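PDB 3K49: mRNA-binding protein PUF3 from Saccharomyces cerevisiae, which binds recognition sequences in the 3' untranslated regions of mRNAs for mitochondrial proteins, such as COX17, promoting COX17 mRNA decay and localising its targets near mitochondria. Local coordinates for residues G31-F36 with F62-D67; S204-L209 with K238-I243; I243-I248 with K277-L282. All blocks are in the same frame, centred on the assembly; numbering follows the deposited sequence.

Contact 1: G31-F36 with F62-D67; sequences GHSLEF and FNEIRD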
ATOM      1  N   GLY A  31       8.256  24.096 -34.749  1.00 45.84           N
ATOM      2  CA  GLY A  31       6.960  24.083 -35.402  1.00 67.76           C
ATOM      3  C   GLY A  31       5.884  23.242 -34.707  1.00 72.28           C
ATOM      4  O   GLY A  31       4.712  23.642 -34.626  1.00 55.15           O
ATOM      5  N   HIS A  32       6.296  22.088 -34.180  1.00 61.15           N
ATOM      6  CA  HIS A  32       5.383  20.968 -33.985  1.00 51.61           C
ATOM      7  C   HIS A  32       5.478  20.290 -32.628  1.00 55.61           C
ATOM      8  O   HIS A  32       5.452  19.059 -32.542  1.00 57.96           O
ATOM      9  CB  HIS A  32       5.637  19.948 -35.091  1.00 66.16           C
ATOM     10  CG  HIS A  32       5.785  20.564 -36.443  1.00 72.82           C
ATOM     11  ND1 HIS A  32       5.178  20.074 -37.558  1.00 89.81           N
ATOM     12  CD2 HIS A  32       6.490  21.615 -36.878  1.00 68.18           C
ATOM     13  CE1 HIS A  32       5.494  20.803 -38.606  1.00 89.43           C
ATOM     14  NE2 HIS A  32       6.290  21.750 -38.221  1.00 76.48           N
ATOM     15  N   SER A  33       5.556  21.089 -31.568  1.00 47.17           N
ATOM     16  CA  SER A  33       5.724  20.539 -30.224  1.00 59.77           C
ATOM     17  C   SER A  33       4.505  19.724 -29.746  1.00 56.21           C
ATOM     18  O   SER A  33       4.648  18.580 -29.300  1.00 50.62           O
ATOM     19  CB  SER A  33       6.044  21.653 -29.230  1.00 48.63           C
ATOM     20  OG  SER A  33       7.237  22.319 -29.590  1.00 65.76           O
ATOM     21  N   LEU A  34       3.320  20.320 -29.843  1.00 41.87           N
ATOM     22  CA  LEU A  34       2.082  19.674 -29.416  1.00 51.38           C
ATOM     23  C   LEU A  34       1.911  18.328 -30.103  1.00 52.81           C
ATOM     24  O   LEU A  34       1.523  17.349 -29.481  1.00 58.26           O
ATOM     25  CB  LEU A  34       0.884  20.565 -29.720  1.00 37.84           C
ATOM     26  CG  LEU A  34      -0.372  20.170 -28.951  1.00 67.37           C
ATOM     27  CD1 LEU A  34      -0.172  20.495 -27.484  1.00 61.89           C
ATOM     28  CD2 LEU A  34      -1.604  20.870 -29.507  1.00 62.44           C
ATOM     29  N   GLU A  35       2.240  18.281 -31.386  1.00 52.48           N
ATOM     30  CA  GLU A  35       2.135  17.053 -32.165  1.00 55.72           C
ATOM     31  C   GLU A  35       3.259  16.075 -31.820  1.00 51.82           C
ATOM     32  O   GLU A  35       3.136  14.873 -32.028  1.00 54.51           O
ATOM     33  CB  GLU A  35       2.129  17.393 -33.662  1.00 62.07           C
ATOM     34  CG  GLU A  35       2.526  16.262 -34.600  1.00 67.96           C
ATOM     35  CD  GLU A  35       3.092  16.780 -35.925  1.00 87.88           C
ATOM     36  OE1 GLU A  35       2.645  17.851 -36.404  1.00 81.34           O
ATOM     37  OE2 GLU A  35       3.997  16.118 -36.483  1.00 87.55           O
ATOM     38  N   PHE A  36       4.367  16.585 -31.299  1.00 53.77           N
ATOM     39  CA  PHE A  36       5.403  15.694 -30.779  1.00 51.08           C
ATOM     40  C   PHE A  36       5.013  15.104 -29.434  1.00 48.19           C
ATOM     41  O   PHE A  36       5.331  13.953 -29.135  1.00 50.66           O
ATOM     42  CB  PHE A  36       6.732  16.421 -30.650  1.00 53.75           C
ATOM     43  CG  PHE A  36       7.698  16.107 -31.755  1.00 57.51           C
ATOM     44  CD1 PHE A  36       7.463  16.553 -33.046  1.00 61.89           C
ATOM     45  CD2 PHE A  36       8.843  15.366 -31.502  1.00 53.24           C
ATOM     46  CE1 PHE A  36       8.348  16.272 -34.067  1.00 56.10           C
ATOM     47  CE2 PHE A  36       9.735  15.079 -32.520  1.00 67.42           C
ATOM     48  CZ  PHE A  36       9.482  15.533 -33.809  1.00 57.93           C
ATOM     49  N   PHE A  62       8.112  25.103 -23.741  1.00 39.90           N
ATOM     50  CA  PHE A  62       7.036  25.443 -22.809  1.00 43.71           C
ATOM     51  C   PHE A  62       6.125  26.547 -23.321  1.00 48.75           C
ATOM     52  O   PHE A  62       4.904  26.416 -23.278  1.00 51.49           O
ATOM     53  CB  PHE A  62       7.586  25.844 -21.442  1.00 42.69           C
ATOM     54  CG  PHE A  62       6.520  26.199 -20.439  1.00 44.04           C
ATOM     55  CD1 PHE A  62       6.087  27.509 -20.296  1.00 43.35           C
ATOM     56  CD2 PHE A  62       5.954  25.211 -19.626  1.00 53.38           C
ATOM     57  CE1 PHE A  62       5.103  27.837 -19.371  1.00 48.13           C
ATOM     58  CE2 PHE A  62       4.975  25.524 -18.685  1.00 39.82           C
ATOM     59  CZ  PHE A  62       4.546  26.839 -18.560  1.00 46.98           C
ATOM     60  N   ASN A  63       6.709  27.646 -23.783  1.00 47.16           N
ATOM     61  CA  ASN A  63       5.904  28.779 -24.234  1.00 52.51           C
ATOM     62  C   ASN A  63       5.073  28.415 -25.460  1.00 55.57           C
ATOM     63  O   ASN A  63       4.087  29.079 -25.791  1.00 55.06           O
ATOM     64  CB  ASN A  63       6.782  30.010 -24.484  1.00 40.17           C
ATOM     65  CG  ASN A  63       7.487  30.480 -23.220  1.00 61.57           C
ATOM     66  OD1 ASN A  63       7.131  30.069 -22.111  1.00 61.82           O
ATOM     67  ND2 ASN A  63       8.496  31.335 -23.379  1.00 56.74           N
ATOM     68  N   GLU A  64       5.466  27.329 -26.109  1.00 42.61           N
ATOM     69  CA  GLU A  64       4.739  26.831 -27.257  1.00 42.52           C
ATOM     70  C   GLU A  64       3.548  25.941 -26.868  1.00 52.74           C
ATOM     71  O   GLU A  64       2.494  26.006 -27.495  1.00 55.33           O
ATOM     72  CB  GLU A  64       5.691  26.055 -28.167  1.00 46.80           C
ATOM     73  CG  GLU A  64       5.202  25.893 -29.594  1.00 52.38           C
ATOM     74  CD  GLU A  64       5.940  24.787 -30.333  1.00 60.84           C
ATOM     75  OE1 GLU A  64       5.281  23.985 -31.047  1.00 62.86           O
ATOM     76  OE2 GLU A  64       7.182  24.718 -30.182  1.00 54.71           O
ATOM     77  N   ILE A  65       3.708  25.103 -25.847  1.00 47.08           N
ATOM     78  CA  ILE A  65       2.653  24.146 -25.521  1.00 37.89           C
ATOM     79  C   ILE A  65       1.842  24.548 -24.308  1.00 38.19           C
ATOM     80  O   ILE A  65       0.960  23.811 -23.907  1.00 46.63           O
ATOM     81  CB  ILE A  65       3.209  22.736 -25.237  1.00 40.54           C
ATOM     82  CG1 ILE A  65       4.159  22.784 -24.036  1.00 47.37           C
ATOM     83  CG2 ILE A  65       3.876  22.149 -26.470  1.00 42.09           C
ATOM     84  CD1 ILE A  65       4.426  21.452 -23.406  1.00 39.89           C
ATOM     85  N   ARG A  66       2.131  25.698 -23.709  1.00 41.12           N
ATOM     86  CA  ARG A  66       1.535  26.017 -22.413  1.00 39.61           C
ATOM     87  C   ARG A  66       0.024  26.156 -22.499  1.00 59.42           C
ATOM     88  O   ARG A  66      -0.705  25.716 -21.604  1.00 63.37           O
ATOM     89  CB  ARG A  66       2.139  27.286 -21.815  1.00 51.59           C
ATOM     90  CG  ARG A  66       1.812  28.527 -22.594  1.00 54.75           C
ATOM     91  CD  ARG A  66       2.539  29.715 -22.029  1.00 61.51           C
ATOM     92  NE  ARG A  66       1.798  30.354 -20.946  1.00 69.30           N
ATOM     93  CZ  ARG A  66       2.274  31.366 -20.226  1.00 79.99           C
ATOM     94  NH1 ARG A  66       3.489  31.838 -20.473  1.00 79.96           N
ATOM     95  NH2 ARG A  66       1.545  31.906 -19.260  1.00 69.71           N
ATOM     96  N   ASP A  67      -0.454  26.763 -23.577  1.00 55.79           N
ATOM     97  CA  ASP A  67      -1.887  26.960 -23.727  1.00 56.84           C
ATOM     98  C   ASP A  67      -2.649  25.636 -23.861  1.00 62.64           C
ATOM     99  O   ASP A  67      -3.858  25.580 -23.637  1.00 60.07           O
ATOM    100  CB  ASP A  67      -2.177  27.894 -24.898  1.00 61.07           C
ATOM    101  CG  ASP A  67      -1.924  29.343 -24.550  1.00 72.43           C
ATOM    102  OD1 ASP A  67      -2.009  30.204 -25.456  1.00 84.41           O
ATOM    103  OD2 ASP A  67      -1.640  29.610 -23.361  1.00 68.74           O
TER

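Contact 2: S204-L209 with K238-I243; sequences SILNEL and KEMVDI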
ATOM      1  N   SER A 204      -9.755   8.762  16.671  1.00 60.65           N
ATOM      2  CA  SER A 204     -11.032   8.862  15.963  1.00 51.28           C
ATOM      3  C   SER A 204     -11.256   7.706  14.991  1.00 51.63           C
ATOM      4  O   SER A 204     -12.386   7.268  14.769  1.00 56.18           O
ATOM      5  CB  SER A 204     -11.118  10.192  15.223  1.00 50.07           C
ATOM      6  OG  SER A 204     -12.174  10.175  14.276  1.00 73.92           O
ATOM      7  N   ILE A 205     -10.172   7.207  14.416  1.00 44.49           N
ATOM      8  CA  ILE A 205     -10.259   6.126  13.444  1.00 50.30           C
ATOM      9  C   ILE A 205     -10.370   4.755  14.107  1.00 41.81           C
ATOM     10  O   ILE A 205     -11.121   3.895  13.659  1.00 36.20           O
ATOM     11  CB  ILE A 205      -9.009   6.111  12.533  1.00 50.66           C
ATOM     12  CG1 ILE A 205      -9.075   7.233  11.490  1.00 46.32           C
ATOM     13  CG2 ILE A 205      -8.829   4.741  11.877  1.00 35.97           C
ATOM     14  CD1 ILE A 205      -7.861   7.321  10.651  1.00 41.14           C
ATOM     15  N   LEU A 206      -9.575   4.550  15.153  1.00 45.37           N
ATOM     16  CA  LEU A 206      -9.495   3.263  15.832  1.00 44.44           C
ATOM     17  C   LEU A 206     -10.756   2.992  16.664  1.00 50.53           C
ATOM     18  O   LEU A 206     -11.088   1.841  16.957  1.00 47.61           O
ATOM     19  CB  LEU A 206      -8.247   3.208  16.709  1.00 39.17           C
ATOM     20  CG  LEU A 206      -6.938   3.210  15.921  1.00 46.41           C
ATOM     21  CD1 LEU A 206      -5.739   3.303  16.863  1.00 54.91           C
ATOM     22  CD2 LEU A 206      -6.849   1.991  15.026  1.00 34.37           C
ATOM     23  N   ASN A 207     -11.447   4.064  17.040  1.00 46.40           N
ATOM     24  CA  ASN A 207     -12.724   3.964  17.731  1.00 48.20           C
ATOM     25  C   ASN A 207     -13.842   3.388  16.860  1.00 48.12           C
ATOM     26  O   ASN A 207     -14.716   2.692  17.352  1.00 55.70           O
ATOM     27  CB  ASN A 207     -13.138   5.336  18.272  1.00 55.65           C
ATOM     28  CG  ASN A 207     -12.434   5.689  19.585  1.00 69.15           C
ATOM     29  OD1 ASN A 207     -11.678   4.883  20.139  1.00 59.59           O
ATOM     30  ND2 ASN A 207     -12.685   6.896  20.085  1.00 56.63           N
ATOM     31  N   GLU A 208     -13.819   3.684  15.568  1.00 48.17           N
ATOM     32  CA  GLU A 208     -14.827   3.153  14.658  1.00 47.82           C
ATOM     33  C   GLU A 208     -14.495   1.726  14.218  1.00 52.54           C
ATOM     34  O   GLU A 208     -15.286   1.080  13.528  1.00 53.21           O
ATOM     35  CB  GLU A 208     -14.997   4.059  13.431  1.00 45.11           C
ATOM     36  CG  GLU A 208     -15.521   5.450  13.753  1.00 46.76           C
ATOM     37  CD  GLU A 208     -16.158   6.126  12.547  1.00 64.85           C
ATOM     38  OE1 GLU A 208     -16.417   7.353  12.599  1.00 66.10           O
ATOM     39  OE2 GLU A 208     -16.404   5.423  11.544  1.00 67.16           O
ATOM     40  N   LEU A 209     -13.329   1.231  14.617  1.00 42.31           N
ATOM     41  CA  LEU A 209     -12.912  -0.104  14.204  1.00 45.96           C
ATOM     42  C   LEU A 209     -12.894  -1.084  15.387  1.00 54.54           C
ATOM     43  O   LEU A 209     -12.978  -2.296  15.202  1.00 47.65           O
ATOM     44  CB  LEU A 209     -11.515  -0.046  13.569  1.00 40.13           C
ATOM     45  CG  LEU A 209     -11.241   0.909  12.403  1.00 47.72           C
ATOM     46  CD1 LEU A 209      -9.874   0.636  11.829  1.00 43.42           C
ATOM     47  CD2 LEU A 209     -12.299   0.751  11.325  1.00 47.27           C
ATOM     48  N   LYS A 238      -1.785   5.855  23.249  1.00 83.52           N
ATOM     49  CA  LYS A 238      -2.514   4.997  24.172  1.00 77.94           C
ATOM     50  C   LYS A 238      -3.550   4.132  23.452  1.00 91.71           C
ATOM     51  O   LYS A 238      -3.926   3.057  23.932  1.00 91.14           O
ATOM     52  CB  LYS A 238      -3.212   5.852  25.232  1.00 80.44           C
ATOM     53  CG  LYS A 238      -4.264   6.798  24.656  1.00 99.62           C
ATOM     54  CD  LYS A 238      -5.021   7.542  25.747  1.00107.22           C
ATOM     55  CE  LYS A 238      -6.099   8.440  25.149  1.00114.65           C
ATOM     56  NZ  LYS A 238      -6.896   9.139  26.197  1.00119.87           N
ATOM     57  N   GLU A 239      -4.015   4.609  22.302  1.00 85.27           N
ATOM     58  CA  GLU A 239      -5.082   3.934  21.570  1.00 83.03           C
ATOM     59  C   GLU A 239      -4.540   2.757  20.762  1.00 78.05           C
ATOM     60  O   GLU A 239      -5.165   1.689  20.700  1.00 76.57           O
ATOM     61  CB  GLU A 239      -5.812   4.921  20.658  1.00 76.83           C
ATOM     62  CG  GLU A 239      -6.990   4.321  19.911  1.00 80.35           C
ATOM     63  CD  GLU A 239      -8.107   3.885  20.837  1.00 84.33           C
ATOM     64  OE1 GLU A 239      -8.048   4.222  22.039  1.00100.15           O
ATOM     65  OE2 GLU A 239      -9.044   3.208  20.363  1.00 84.96           O
ATOM     66  N   MET A 240      -3.370   2.942  20.160  1.00 67.87           N
ATOM     67  CA  MET A 240      -2.715   1.859  19.432  1.00 67.80           C
ATOM     68  C   MET A 240      -2.453   0.664  20.347  1.00 73.46           C
ATOM     69  O   MET A 240      -2.842  -0.469  20.038  1.00 71.22           O
ATOM     70  CB  MET A 240      -1.407   2.336  18.807  1.00 72.27           C
ATOM     71  CG  MET A 240      -1.588   3.188  17.562  1.00 77.96           C
ATOM     72  SD  MET A 240      -2.225   2.265  16.145  1.00 82.92           S
ATOM     73  CE  MET A 240      -1.973   3.453  14.817  1.00 70.68           C
ATOM     74  N   VAL A 241      -1.803   0.927  21.479  1.00 62.38           N
ATOM     75  CA  VAL A 241      -1.485  -0.119  22.442  1.00 65.36           C
ATOM     76  C   VAL A 241      -2.721  -0.961  22.818  1.00 62.66           C
ATOM     77  O   VAL A 241      -2.693  -2.195  22.762  1.00 46.97           O
ATOM     78  CB  VAL A 241      -0.830   0.472  23.713  1.00 71.63           C
ATOM     79  CG1 VAL A 241      -0.603  -0.615  24.766  1.00 57.48           C
ATOM     80  CG2 VAL A 241       0.469   1.164  23.360  1.00 64.27           C
ATOM     81  N   ASP A 242      -3.805  -0.295  23.197  1.00 59.90           N
ATOM     82  CA  ASP A 242      -5.032  -1.000  23.542  1.00 61.88           C
ATOM     83  C   ASP A 242      -5.591  -1.808  22.366  1.00 69.36           C
ATOM     84  O   ASP A 242      -5.971  -2.969  22.535  1.00 69.13           O
ATOM     85  CB  ASP A 242      -6.093  -0.018  24.029  1.00 71.22           C
ATOM     86  CG  ASP A 242      -5.764   0.578  25.382  1.00 87.74           C
ATOM     87  OD1 ASP A 242      -4.875   0.034  26.070  1.00 85.82           O
ATOM     88  OD2 ASP A 242      -6.394   1.589  25.757  1.00101.28           O
ATOM     89  N   ILE A 243      -5.648  -1.204  21.179  1.00 63.37           N
ATOM     90  CA  ILE A 243      -6.189  -1.896  20.013  1.00 58.43           C
ATOM     91  C   ILE A 243      -5.291  -3.062  19.614  1.00 55.51           C
ATOM     92  O   ILE A 243      -5.773  -4.111  19.190  1.00 49.45           O
ATOM     93  CB  ILE A 243      -6.351  -0.947  18.814  1.00 67.12           C
ATOM     94  CG1 ILE A 243      -7.247   0.235  19.190  1.00 71.50           C
ATOM     95  CG2 ILE A 243      -6.916  -1.693  17.613  1.00 63.26           C
ATOM     96  CD1 ILE A 243      -8.640  -0.167  19.620  1.00 76.11           C
TER

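Contact 3: I243-I248 with K277-L282; sequences IKQEII and KNQKDL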
ATOM      1  N   ILE A 243      -5.648  -1.204  21.179  1.00 63.37           N
ATOM      2  CA  ILE A 243      -6.189  -1.896  20.013  1.00 58.43           C
ATOM      3  C   ILE A 243      -5.291  -3.062  19.614  1.00 55.51           C
ATOM      4  O   ILE A 243      -5.773  -4.111  19.190  1.00 49.45           O
ATOM      5  CB  ILE A 243      -6.351  -0.947  18.814  1.00 67.12           C
ATOM      6  CG1 ILE A 243      -7.247   0.235  19.190  1.00 71.50           C
ATOM      7  CG2 ILE A 243      -6.916  -1.693  17.613  1.00 63.26           C
ATOM      8  CD1 ILE A 243      -8.640  -0.167  19.620  1.00 76.11           C
ATOM      9  N   LYS A 244      -3.981  -2.878  19.750  1.00 48.29           N
ATOM     10  CA  LYS A 244      -3.059  -3.958  19.419  1.00 52.28           C
ATOM     11  C   LYS A 244      -3.288  -5.160  20.328  1.00 47.88           C
ATOM     12  O   LYS A 244      -3.131  -6.305  19.909  1.00 43.80           O
ATOM     13  CB  LYS A 244      -1.608  -3.506  19.496  1.00 44.06           C
ATOM     14  CG  LYS A 244      -0.638  -4.561  18.990  1.00 48.94           C
ATOM     15  CD  LYS A 244       0.798  -4.085  19.095  1.00 61.01           C
ATOM     16  CE  LYS A 244       1.793  -5.153  18.662  1.00 49.31           C
ATOM     17  NZ  LYS A 244       3.150  -4.546  18.429  1.00 52.35           N
ATOM     18  N   GLN A 245      -3.671  -4.889  21.570  1.00 49.01           N
ATOM     19  CA  GLN A 245      -3.990  -5.941  22.523  1.00 51.05           C
ATOM     20  C   GLN A 245      -5.285  -6.696  22.150  1.00 54.62           C
ATOM     21  O   GLN A 245      -5.306  -7.928  22.142  1.00 49.93           O
ATOM     22  CB  GLN A 245      -4.072  -5.366  23.944  1.00 61.22           C
ATOM     23  CG  GLN A 245      -4.329  -6.406  25.046  1.00 61.63           C
ATOM     24  CD  GLN A 245      -3.196  -7.416  25.189  1.00 50.98           C
ATOM     25  OE1 GLN A 245      -2.045  -7.105  24.916  1.00 57.05           O
ATOM     26  NE2 GLN A 245      -3.525  -8.628  25.618  1.00 48.94           N
ATOM     27  N   GLU A 246      -6.356  -5.964  21.833  1.00 47.24           N
ATOM     28  CA  GLU A 246      -7.618  -6.593  21.409  1.00 47.80           C
ATOM     29  C   GLU A 246      -7.444  -7.439  20.159  1.00 44.94           C
ATOM     30  O   GLU A 246      -8.216  -8.358  19.908  1.00 44.06           O
ATOM     31  CB  GLU A 246      -8.715  -5.547  21.158  1.00 46.77           C
ATOM     32  CG  GLU A 246      -8.694  -4.406  22.174  1.00 70.40           C
ATOM     33  CD  GLU A 246      -9.471  -3.177  21.730  1.00 79.52           C
ATOM     34  OE1 GLU A 246     -10.680  -3.309  21.422  1.00 82.34           O
ATOM     35  OE2 GLU A 246      -8.863  -2.079  21.703  1.00 75.07           O
ATOM     36  N   ILE A 247      -6.444  -7.110  19.352  1.00 51.61           N
ATOM     37  CA  ILE A 247      -6.207  -7.873  18.140  1.00 49.44           C
ATOM     38  C   ILE A 247      -5.545  -9.181  18.528  1.00 41.31           C
ATOM     39  O   ILE A 247      -5.978 -10.246  18.106  1.00 49.51           O
ATOM     40  CB  ILE A 247      -5.350  -7.107  17.124  1.00 41.78           C
ATOM     41  CG1 ILE A 247      -6.102  -5.877  16.611  1.00 36.01           C
ATOM     42  CG2 ILE A 247      -4.990  -8.014  15.973  1.00 35.90           C
ATOM     43  CD1 ILE A 247      -5.203  -4.807  15.995  1.00 33.94           C
ATOM     44  N   ILE A 248      -4.504  -9.088  19.349  1.00 37.10           N
ATOM     45  CA  ILE A 248      -3.854 -10.262  19.902  1.00 42.29           C
ATOM     46  C   ILE A 248      -4.863 -11.152  20.658  1.00 50.76           C
ATOM     47  O   ILE A 248      -4.952 -12.367  20.441  1.00 43.27           O
ATOM     48  CB  ILE A 248      -2.749  -9.855  20.890  1.00 45.02           C
ATOM     49  CG1 ILE A 248      -1.679  -9.005  20.199  1.00 53.06           C
ATOM     50  CG2 ILE A 248      -2.131 -11.084  21.520  1.00 45.36           C
ATOM     51  CD1 ILE A 248      -0.974  -9.705  19.045  1.00 53.51           C
ATOM     52  N   LYS A 277       6.596  -9.937  23.956  1.00 59.32           N
ATOM     53  CA  LYS A 277       6.905 -11.228  24.554  1.00 54.13           C
ATOM     54  C   LYS A 277       5.647 -11.911  25.088  1.00 66.06           C
ATOM     55  O   LYS A 277       5.380 -13.079  24.787  1.00 61.29           O
ATOM     56  CB  LYS A 277       7.944 -11.056  25.675  1.00 64.55           C
ATOM     57  CG  LYS A 277       7.855  -9.717  26.419  1.00 65.63           C
ATOM     58  CD  LYS A 277       6.906  -9.780  27.610  1.00 68.56           C
ATOM     59  CE  LYS A 277       6.070  -8.503  27.724  1.00 83.17           C
ATOM     60  NZ  LYS A 277       6.885  -7.246  27.700  1.00 67.06           N
ATOM     61  N   ASN A 278       4.874 -11.167  25.875  1.00 60.65           N
ATOM     62  CA  ASN A 278       3.658 -11.686  26.496  1.00 68.06           C
ATOM     63  C   ASN A 278       2.568 -12.006  25.473  1.00 67.74           C
ATOM     64  O   ASN A 278       2.009 -13.104  25.473  1.00 66.01           O
ATOM     65  CB  ASN A 278       3.137 -10.693  27.542  1.00 80.04           C
ATOM     66  CG  ASN A 278       2.228 -11.343  28.571  1.00 89.77           C
ATOM     67  OD1 ASN A 278       1.504 -12.294  28.273  1.00 95.84           O
ATOM     68  ND2 ASN A 278       2.260 -10.824  29.793  1.00 94.01           N
ATOM     69  N   GLN A 279       2.268 -11.042  24.605  1.00 63.69           N
ATOM     70  CA  GLN A 279       1.256 -11.227  23.568  1.00 51.39           C
ATOM     71  C   GLN A 279       1.539 -12.487  22.753  1.00 49.59           C
ATOM     72  O   GLN A 279       0.632 -13.244  22.401  1.00 58.29           O
ATOM     73  CB  GLN A 279       1.192  -9.990  22.668  1.00 49.39           C
ATOM     74  CG  GLN A 279       0.703  -8.753  23.400  1.00 48.14           C
ATOM     75  CD  GLN A 279       1.000  -7.472  22.662  1.00 52.21           C
ATOM     76  OE1 GLN A 279       1.848  -7.441  21.773  1.00 69.15           O
ATOM     77  NE2 GLN A 279       0.312  -6.398  23.033  1.00 49.88           N
ATOM     78  N   LYS A 280       2.815 -12.719  22.474  1.00 56.96           N
ATOM     79  CA  LYS A 280       3.231 -13.858  21.663  1.00 65.38           C
ATOM     80  C   LYS A 280       3.006 -15.181  22.389  1.00 65.75           C
ATOM     81  O   LYS A 280       2.535 -16.160  21.801  1.00 62.49           O
ATOM     82  CB  LYS A 280       4.703 -13.712  21.277  1.00 62.65           C
ATOM     83  CG  LYS A 280       5.262 -14.873  20.477  1.00 67.45           C
ATOM     84  CD  LYS A 280       6.689 -14.561  20.029  1.00 78.69           C
ATOM     85  CE  LYS A 280       6.821 -13.104  19.579  1.00 73.25           C
ATOM     86  NZ  LYS A 280       8.160 -12.806  18.985  1.00 83.05           N
ATOM     87  N   ASP A 281       3.346 -15.203  23.673  1.00 62.60           N
ATOM     88  CA  ASP A 281       3.194 -16.410  24.470  1.00 63.10           C
ATOM     89  C   ASP A 281       1.713 -16.703  24.663  1.00 65.09           C
ATOM     90  O   ASP A 281       1.288 -17.861  24.686  1.00 67.80           O
ATOM     91  CB  ASP A 281       3.914 -16.260  25.814  1.00 68.64           C
ATOM     92  CG  ASP A 281       5.433 -16.212  25.660  1.00 82.50           C
ATOM     93  OD1 ASP A 281       6.005 -17.134  25.035  1.00 82.76           O
ATOM     94  OD2 ASP A 281       6.058 -15.253  26.165  1.00 92.45           O
ATOM     95  N   LEU A 282       0.928 -15.638  24.786  1.00 62.41           N
ATOM     96  CA  LEU A 282      -0.523 -15.754  24.856  1.00 59.81           C
ATOM     97  C   LEU A 282      -1.091 -16.526  23.666  1.00 59.12           C
ATOM     98  O   LEU A 282      -2.023 -17.312  23.813  1.00 74.12           O
ATOM     99  CB  LEU A 282      -1.152 -14.367  24.921  1.00 61.82           C
ATOM    100  CG  LEU A 282      -2.658 -14.392  25.130  1.00 58.61           C
ATOM    101  CD1 LEU A 282      -2.978 -15.436  26.168  1.00 53.27           C
ATOM    102  CD2 LEU A 282      -3.162 -13.017  25.546  1.00 68.02           C
TER

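Contact 1: G31-F36 with F62-D67
The contact between Glu64 and Ser33 is a carboxylate set against the first turn of a short helix, with an isoleucine methyl packed beside it. It sits near the N-terminal end of the Pumilio homology domain, where helix 33-37, in Pumilio repeat 1, meets the later part of helix 55-65; Glu64 is the first residue of repeat 2. Helix 33-37 starts right after His32, its N-cap residue, and Ser33 N donates to Glu64 OE1 at 3.0 Å with an N-H...O angle of 154°. The amide reaches OE1 on its syn side, 26° out of the carboxylate plane. Glu64 reaches Ser33 with CG anti to its backbone N (chi1 -160°) and a chain extended beyond CG. The second oxygen, OE2, is modelled very close to Ser33 OG, and this hydroxyl bond is therefore less certain than the amide one.

Next to the polar pair, Ile65 CG2 lies 3.5 Å from Ser33 CB and 3.9 Å from Leu34 N. Leu34 CD1 comes to 4.5 Å from the same methyl, and both Leu34 and Ile65 also touch Leu72 of helix 69-74. An alanine in place of Glu64 removes the carboxylate, and the Ser33 amide and the start of helix 33-37 would probably lose their negatively charged partner. Because the amides of a helix's first turn carry partial positive charge, the carboxylate is probably stabilised there, and its bond to the Ser33 amide joins the two helices.

Contact 2: S204-L209 with K238-I243
Leu206 overlaps the aliphatic part of Glu239, its CD1 methyl lying 3.4 Å from Glu239 CG. The two side chains run antiparallel alongside one another, and Leu206 CB also packs 3.6 Å from that CG. This is an inter-repeat contact of the Pumilio α-helical solenoid: Leu206, on helix 199-207, belongs to repeat 5, and Glu239, in the first turn of helix 238-252, to repeat 6.

In Glu239, chi1 sets CG anti to the backbone N, against the leucine, and the bend at chi2 (65°) turns CD aside, while OE2 still comes within 3.7 Å of Leu206 CB. Met240 comes across Leu206 roughly perpendicular to it and brings SD to 3.7 Å from the same CD1 methyl. One turn on from Glu239, Ile243 places CG1 4.0 Å from Leu206 CB. The leucine is thus met by three residues of helix 238-252 and is buried, about 13 Å at the nearest atom from the bound RNA.

Lys210, in the loop after helix 199-207, borders the polar rim: it touches Glu239 and Ile243, and its NZ makes a weak hydrogen bond to Asn207 OD1. The Lys210 ammonium may ease the approach of two acceptors, Asn207 OD1 and Glu239 OE2, which stand 3.1 Å apart with the amide and carboxylate planes turned 88° to each other.

Contact 3: I243-I248 with K277-L282
The junction of Pumilio repeats 6 and 7 in the α-helical solenoid pairs helix 238-252 with helix 277-284, and Gln279 meets Gln245 and Ile248 there. The segments 243-248 and 277-282 run nearly parallel, their axes inclined by 19° and approaching to 10.6 Å.

A side-chain hydrogen bond joins the two glutamines: Gln279 NE2 donates to Gln245 OE1 at 3.1 Å, with an N-H...O angle of 162°. The acceptor lies close to the plane of the Gln279 amide, while the donor stands tilted 23° from the carbonyl plane of Gln245. Gln279 reaches across with an extended chain; Gln245 instead bends at chi2, and its OE1 also passes 3.5 Å from Gln279 CG. Each amide has a second partner that helps fix its rotation. Gln279 OE1 accepts from Ser276 N, just before helix 277-284, and Gln245 NE2 donates to Glu249 OE2 one turn on in its own helix.

Ile248 packs crosswise on the aliphatic part of Gln279. Its CG2 methyl lies 3.7 Å from Gln279 CB and 3.6 Å from Gln279 O, and CG1 is 3.9 Å from Gln279 CD. Lys244 runs out fully extended, passing CE 3.9 Å from Gln279 OE1. Its ammonium end is held by backbone carbonyls, hydrogen-bonding to Tyr274 O and Gln232 O.

Those two carbonyls tie helix 238-252 to the end of helix 264-274 and to the loop after helix 222-230. Within repeat 6, Ile247 packs on Ile226, Val229 and Leu230, and Ile248 also touches Leu230, so helix 238-252 touches helix 222-230 of its own repeat and helix 277-284 of the next, Ile248 meeting both.

The three contacts follow one another along the chain, all within the Pumilio homology domain. Contact 1 lies near the N-terminal end, on the opposite side of the chain's centre from the other two; its centre is about 52 Å from that of contact 2 and 60 Å from that of contact 3. Contacts 2 and 3 have centres about 15 Å apart and share helix 238-252, with Ile243 common to their segments. The first part of that helix packs against repeat 5 and the following turns against repeat 7, so a single helix links three successive repeats of the solenoid that carries the RNA.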